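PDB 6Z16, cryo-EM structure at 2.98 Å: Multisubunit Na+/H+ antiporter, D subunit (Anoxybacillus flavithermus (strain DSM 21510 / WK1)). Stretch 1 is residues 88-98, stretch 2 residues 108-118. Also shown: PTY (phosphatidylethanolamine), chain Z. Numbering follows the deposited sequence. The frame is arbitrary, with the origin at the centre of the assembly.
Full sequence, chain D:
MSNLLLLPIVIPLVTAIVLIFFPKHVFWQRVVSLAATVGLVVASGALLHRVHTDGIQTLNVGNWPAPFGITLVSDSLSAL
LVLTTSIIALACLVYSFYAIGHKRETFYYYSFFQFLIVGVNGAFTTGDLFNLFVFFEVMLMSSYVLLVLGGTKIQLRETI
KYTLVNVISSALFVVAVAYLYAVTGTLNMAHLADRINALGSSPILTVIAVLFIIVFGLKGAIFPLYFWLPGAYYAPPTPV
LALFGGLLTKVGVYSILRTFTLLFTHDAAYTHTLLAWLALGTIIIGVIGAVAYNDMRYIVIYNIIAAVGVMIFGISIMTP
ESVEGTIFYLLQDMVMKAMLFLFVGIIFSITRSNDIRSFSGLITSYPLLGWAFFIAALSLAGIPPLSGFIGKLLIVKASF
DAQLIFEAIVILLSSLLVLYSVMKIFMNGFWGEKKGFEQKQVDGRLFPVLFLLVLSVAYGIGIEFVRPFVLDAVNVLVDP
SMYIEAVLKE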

# COMPACT_ATOMS: atom_id res chain seq x y z
N ILE D 88 -23.10 38.39 -46.37
CA ILE D 88 -24.02 37.38 -46.91
C ILE D 88 -24.58 36.51 -45.78
O ILE D 88 -25.77 36.19 -45.77
CB ILE D 88 -23.31 36.52 -47.98
CG1 ILE D 88 -22.94 37.37 -49.19
CG2 ILE D 88 -24.18 35.38 -48.46
CD1 ILE D 88 -21.95 36.68 -50.11
N ALA D 89 -23.74 36.18 -44.79
CA ALA D 89 -24.17 35.36 -43.67
C ALA D 89 -25.20 36.07 -42.81
O ALA D 89 -26.18 35.45 -42.38
CB ALA D 89 -22.96 34.96 -42.83
N LEU D 90 -25.02 37.37 -42.58
CA LEU D 90 -25.99 38.14 -41.80
C LEU D 90 -27.34 38.22 -42.50
O LEU D 90 -28.39 38.02 -41.86
CB LEU D 90 -25.43 39.53 -41.52
CG LEU D 90 -26.30 40.49 -40.72
CD1 LEU D 90 -26.62 39.91 -39.36
CD2 LEU D 90 -25.58 41.81 -40.58
N ALA D 91 -27.33 38.50 -43.81
CA ALA D 91 -28.59 38.59 -44.55
C ALA D 91 -29.31 37.24 -44.61
O ALA D 91 -30.53 37.17 -44.42
CB ALA D 91 -28.33 39.11 -45.95
N CYS D 92 -28.55 36.16 -44.82
CA CYS D 92 -29.15 34.83 -44.86
C CYS D 92 -29.64 34.40 -43.48
O CYS D 92 -30.62 33.66 -43.39
CB CYS D 92 -28.15 33.82 -45.41
SG CYS D 92 -27.74 34.05 -47.15
N LEU D 93 -29.01 34.89 -42.41
CA LEU D 93 -29.45 34.54 -41.07
C LEU D 93 -30.77 35.21 -40.71
O LEU D 93 -31.64 34.59 -40.10
CB LEU D 93 -28.37 34.90 -40.05
CG LEU D 93 -28.69 34.51 -38.61
CD1 LEU D 93 -28.88 33.01 -38.51
CD2 LEU D 93 -27.58 34.97 -37.70
N VAL D 94 -30.94 36.48 -41.09
CA VAL D 94 -32.22 37.14 -40.80
C VAL D 94 -33.33 36.55 -41.67
O VAL D 94 -34.47 36.35 -41.21
CB VAL D 94 -32.08 38.66 -40.97
CG1 VAL D 94 -33.38 39.35 -40.61
CG2 VAL D 94 -30.96 39.18 -40.09
N TYR D 95 -33.00 36.19 -42.92
CA TYR D 95 -33.97 35.47 -43.74
C TYR D 95 -34.29 34.11 -43.15
O TYR D 95 -35.43 33.63 -43.26
CB TYR D 95 -33.45 35.32 -45.17
CG TYR D 95 -34.51 34.85 -46.15
CD1 TYR D 95 -35.36 35.76 -46.75
CD2 TYR D 95 -34.69 33.51 -46.43
CE1 TYR D 95 -36.34 35.35 -47.63
CE2 TYR D 95 -35.67 33.09 -47.30
CZ TYR D 95 -36.49 34.01 -47.90
OH TYR D 95 -37.46 33.58 -48.76
N SER D 96 -33.32 33.48 -42.49
CA SER D 96 -33.54 32.21 -41.81
C SER D 96 -34.45 32.37 -40.60
O SER D 96 -35.20 31.44 -40.27
CB SER D 96 -32.21 31.61 -41.37
OG SER D 96 -31.36 31.40 -42.47
N PHE D 97 -34.37 33.52 -39.92
CA PHE D 97 -35.30 33.81 -38.83
C PHE D 97 -36.73 33.84 -39.34
O PHE D 97 -37.64 33.30 -38.70
CB PHE D 97 -35.00 35.16 -38.17
CG PHE D 97 -33.71 35.22 -37.41
CD1 PHE D 97 -32.99 34.08 -37.10
CD2 PHE D 97 -33.23 36.44 -36.97
CE1 PHE D 97 -31.81 34.17 -36.41
CE2 PHE D 97 -32.05 36.53 -36.28
CZ PHE D 97 -31.34 35.39 -36.00
N TYR D 98 -36.94 34.48 -40.48
CA TYR D 98 -38.32 34.56 -40.97
C TYR D 98 -38.79 33.32 -41.73
O TYR D 98 -40.00 33.10 -41.82
CB TYR D 98 -38.51 35.80 -41.85
CG TYR D 98 -38.43 37.09 -41.09
CD1 TYR D 98 -39.52 37.60 -40.41
CD2 TYR D 98 -37.24 37.82 -41.06
CE1 TYR D 98 -39.44 38.79 -39.72
CE2 TYR D 98 -37.15 39.00 -40.38
CZ TYR D 98 -38.25 39.48 -39.71
OH TYR D 98 -38.16 40.66 -39.03
N TYR D 108 -30.79 21.89 -34.33
CA TYR D 108 -29.38 22.28 -34.48
C TYR D 108 -29.09 23.05 -35.76
O TYR D 108 -27.98 22.99 -36.26
CB TYR D 108 -28.45 21.06 -34.39
CG TYR D 108 -28.48 20.40 -33.04
CD1 TYR D 108 -27.65 20.84 -32.02
CD2 TYR D 108 -29.35 19.36 -32.78
CE1 TYR D 108 -27.69 20.25 -30.79
CE2 TYR D 108 -29.39 18.76 -31.55
CZ TYR D 108 -28.56 19.21 -30.56
OH TYR D 108 -28.61 18.61 -29.33
N TYR D 109 -30.06 23.82 -36.26
CA TYR D 109 -29.91 24.50 -37.55
C TYR D 109 -28.84 25.60 -37.49
O TYR D 109 -28.00 25.70 -38.39
CB TYR D 109 -31.25 25.09 -37.98
CG TYR D 109 -31.18 25.87 -39.25
CD1 TYR D 109 -31.07 25.24 -40.48
CD2 TYR D 109 -31.20 27.26 -39.24
CE1 TYR D 109 -31.00 25.95 -41.64
CE2 TYR D 109 -31.12 27.99 -40.39
CZ TYR D 109 -31.02 27.33 -41.60
OH TYR D 109 -30.94 28.06 -42.76
N TYR D 110 -28.87 26.42 -36.44
CA TYR D 110 -27.96 27.56 -36.37
C TYR D 110 -26.54 27.14 -36.07
O TYR D 110 -25.60 27.83 -36.46
CB TYR D 110 -28.47 28.55 -35.32
CG TYR D 110 -29.85 29.06 -35.65
CD1 TYR D 110 -30.03 30.05 -36.60
CD2 TYR D 110 -30.97 28.53 -35.03
CE1 TYR D 110 -31.29 30.51 -36.91
CE2 TYR D 110 -32.23 28.98 -35.33
CZ TYR D 110 -32.38 29.97 -36.27
OH TYR D 110 -33.64 30.42 -36.57
N SER D 111 -26.37 25.98 -35.42
CA SER D 111 -25.04 25.40 -35.26
C SER D 111 -24.43 25.05 -36.60
O SER D 111 -23.27 25.37 -36.87
CB SER D 111 -25.13 24.16 -34.38
OG SER D 111 -25.65 24.47 -33.10
N PHE D 112 -25.23 24.42 -37.48
CA PHE D 112 -24.76 24.01 -38.79
C PHE D 112 -24.47 25.22 -39.68
O PHE D 112 -23.50 25.21 -40.46
CB PHE D 112 -25.80 23.10 -39.43
CG PHE D 112 -26.00 21.80 -38.71
CD1 PHE D 112 -24.96 21.22 -38.00
CD2 PHE D 112 -27.23 21.19 -38.70
CE1 PHE D 112 -25.15 20.04 -37.32
CE2 PHE D 112 -27.44 20.02 -37.99
CZ PHE D 112 -26.39 19.44 -37.32
N PHE D 113 -25.30 26.26 -39.55
CA PHE D 113 -25.03 27.56 -40.16
C PHE D 113 -23.66 28.09 -39.76
O PHE D 113 -22.84 28.47 -40.61
CB PHE D 113 -26.13 28.54 -39.71
CG PHE D 113 -26.06 29.89 -40.36
CD1 PHE D 113 -26.65 30.12 -41.58
CD2 PHE D 113 -25.39 30.94 -39.74
CE1 PHE D 113 -26.59 31.36 -42.17
CE2 PHE D 113 -25.32 32.18 -40.33
CZ PHE D 113 -25.92 32.38 -41.55
N GLN D 114 -23.40 28.14 -38.45
CA GLN D 114 -22.13 28.69 -37.98
C GLN D 114 -20.95 27.81 -38.35
O GLN D 114 -19.87 28.33 -38.61
CB GLN D 114 -22.18 28.91 -36.47
CG GLN D 114 -23.17 29.97 -36.02
CD GLN D 114 -22.76 31.37 -36.41
OE1 GLN D 114 -21.60 31.74 -36.32
NE2 GLN D 114 -23.73 32.15 -36.87
N PHE D 115 -21.14 26.48 -38.43
CA PHE D 115 -20.04 25.63 -38.89
C PHE D 115 -19.74 25.83 -40.37
O PHE D 115 -18.58 25.75 -40.78
CB PHE D 115 -20.31 24.15 -38.62
CG PHE D 115 -20.07 23.73 -37.20
CD1 PHE D 115 -18.79 23.76 -36.67
CD2 PHE D 115 -21.10 23.23 -36.42
CE1 PHE D 115 -18.56 23.37 -35.38
CE2 PHE D 115 -20.87 22.83 -35.12
CZ PHE D 115 -19.60 22.90 -34.60
N LEU D 116 -20.77 26.11 -41.18
CA LEU D 116 -20.53 26.42 -42.58
C LEU D 116 -19.75 27.71 -42.74
O LEU D 116 -18.83 27.80 -43.57
CB LEU D 116 -21.85 26.49 -43.34
CG LEU D 116 -21.76 26.83 -44.82
CD1 LEU D 116 -20.91 25.81 -45.54
CD2 LEU D 116 -23.15 26.86 -45.42
N ILE D 117 -20.08 28.73 -41.94
CA ILE D 117 -19.32 29.97 -42.10
C ILE D 117 -17.92 29.84 -41.49
O ILE D 117 -16.98 30.50 -41.96
CB ILE D 117 -20.09 31.20 -41.57
CG1 ILE D 117 -20.29 31.16 -40.07
CG2 ILE D 117 -21.44 31.31 -42.26
CD1 ILE D 117 -20.90 32.42 -39.52
N VAL D 118 -17.74 28.94 -40.51
CA VAL D 118 -16.40 28.56 -40.05
C VAL D 118 -15.58 27.97 -41.19
O VAL D 118 -14.43 28.36 -41.40
CB VAL D 118 -16.49 27.56 -38.88
CG1 VAL D 118 -15.15 26.88 -38.64
CG2 VAL D 118 -16.82 28.25 -37.64
C1 PTY Z . -36.37 39.21 -35.84
C2 PTY Z . -42.34 35.01 -38.11
C3 PTY Z . -41.05 35.24 -37.30
O4 PTY Z . -35.50 40.36 -35.64
C5 PTY Z . -38.25 38.01 -34.75
C6 PTY Z . -37.56 39.34 -34.94
O7 PTY Z . -38.51 40.24 -35.59
C8 PTY Z . -39.19 41.09 -34.82
O10 PTY Z . -39.11 41.12 -33.62
C11 PTY Z . -40.06 41.99 -35.64
C12 PTY Z . -39.27 42.75 -36.69
C13 PTY Z . -40.12 43.60 -37.62
C14 PTY Z . -39.34 44.13 -38.81
C15 PTY Z . -38.09 44.90 -38.42
C16 PTY Z . -37.02 44.93 -39.48
C17 PTY Z . -36.38 43.57 -39.74
C18 PTY Z . -35.24 43.61 -40.74
C19 PTY Z . -34.15 44.60 -40.37
C20 PTY Z . -33.43 45.18 -41.58
C21 PTY Z . -32.63 44.17 -42.38
C22 PTY Z . -31.35 43.73 -41.69
C23 PTY Z . -30.49 42.83 -42.55
C24 PTY Z . -29.07 42.70 -42.05
C30 PTY Z . -35.28 41.12 -36.71
C31 PTY Z . -34.21 42.14 -36.44
O30 PTY Z . -35.85 40.99 -37.75
C32 PTY Z . -32.90 41.73 -37.10
C33 PTY Z . -31.85 42.83 -37.11
C34 PTY Z . -30.63 42.44 -37.94
C35 PTY Z . -29.60 43.54 -38.13
C36 PTY Z . -28.91 43.98 -36.86
C37 PTY Z . -27.78 44.97 -37.09
C38 PTY Z . -27.11 45.46 -35.81
P1 PTY Z . -40.53 37.51 -36.01
O11 PTY Z . -40.82 36.67 -37.32
O12 PTY Z . -41.10 38.90 -36.25
O13 PTY Z . -41.04 36.83 -34.80
O14 PTY Z . -38.94 37.66 -35.97
N1 PTY Z . -42.42 33.60 -38.50

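The two stretches hold helices of one chain, with Tyr108 at the N-cap position before the second. The helices run nearly antiparallel, with an angle of 167° between their directions. Their axes approach to 11.6 Å at the closest. That is a wide spacing, and large side chains fill it. Only 375 Å² is buried between them, both sides summed. Contacts recur at about one helical turn; Ala89 lies by Ile117 and Leu93 by Phe113. Three residues cover the most surface: Phe113, Tyr110 and Leu93.

Phe113 is the centre of the contact. Its CA-to-CB bond points toward the first helix, and with chi1 in the t well the ring reaches the backbone there. The ring tip comes very close to a carbonyl: Phe113 CZ lies 3.2 Å from Ala89 O. This oxygen sits at the ring edge, near its plane, where the ring's hydrogens carry a slight positive charge. The same oxygen accepts the helical hydrogen bond from Leu93 N, at 2.9 Å from Ala89 O. Cys92 also meets the ring edge, with Cys92 CB 4.4 Å from Phe113 CE1. Ala89 has a small side chain, and its CB is 4.1 Å from Phe113 CZ. One turn further along the second helix, Ile117 CG2 packs on Ala89 CB at 4.0 Å.

Leu93 covers the face of the Phe113 ring. Its CD1 is 4.2 Å from the centroid of the Phe113 ring and only 15° off the ring normal, which makes a CH-pi contact. Leu93 CB also touches the ring tip, 3.8 Å from Phe113 CZ. The CA-to-CB bond of Leu93 points sideways, yet its methyl reaches two aromatic rings. The second is Tyr110, where Leu93 CD1 lies 3.7 Å from Tyr110 CD1. Here the methyl is at the ring edge. One methyl group thus sits over the face of Phe113 and beside the edge of Tyr110.

The CA-to-CB bond of Tyr110 points sideways, but the end of its side chain comes nearer to the first helix. Besides Leu93 it meets Phe97, with Tyr110 CE1 3.7 Å from Phe97 CE1. Phe97 also reaches the contact by its side-chain end, since its CA-to-CB bond points away. The two ring planes are inclined at 59° and the centroids are 6.0 Å apart, an oblique pairing. The Tyr110 hydroxyl is hydrogen-bonded elsewhere in the structure.

One hydrogen bond crosses between the helices. Tyr109 OH donates to Ser96 OG at 3.4 Å, and the bond is weak. Both residues point their CA-to-CB bonds toward the other helix. Ser96 OG in turn donates to Cys92 O at 2.5 Å, one turn back in its own helix. The serine hydroxyl therefore links Tyr109 to the backbone of the first helix.

The lipid lies against the first helix too, chiefly at residues outside this contact. Tyr98 OH donates a hydrogen bond to PTY O30 at 2.7 Å. Val94 CG2 is 3.9 Å from PTY C34, and Leu90 CG is 3.8 Å from PTY C24. None of these three residues touches the second stretch.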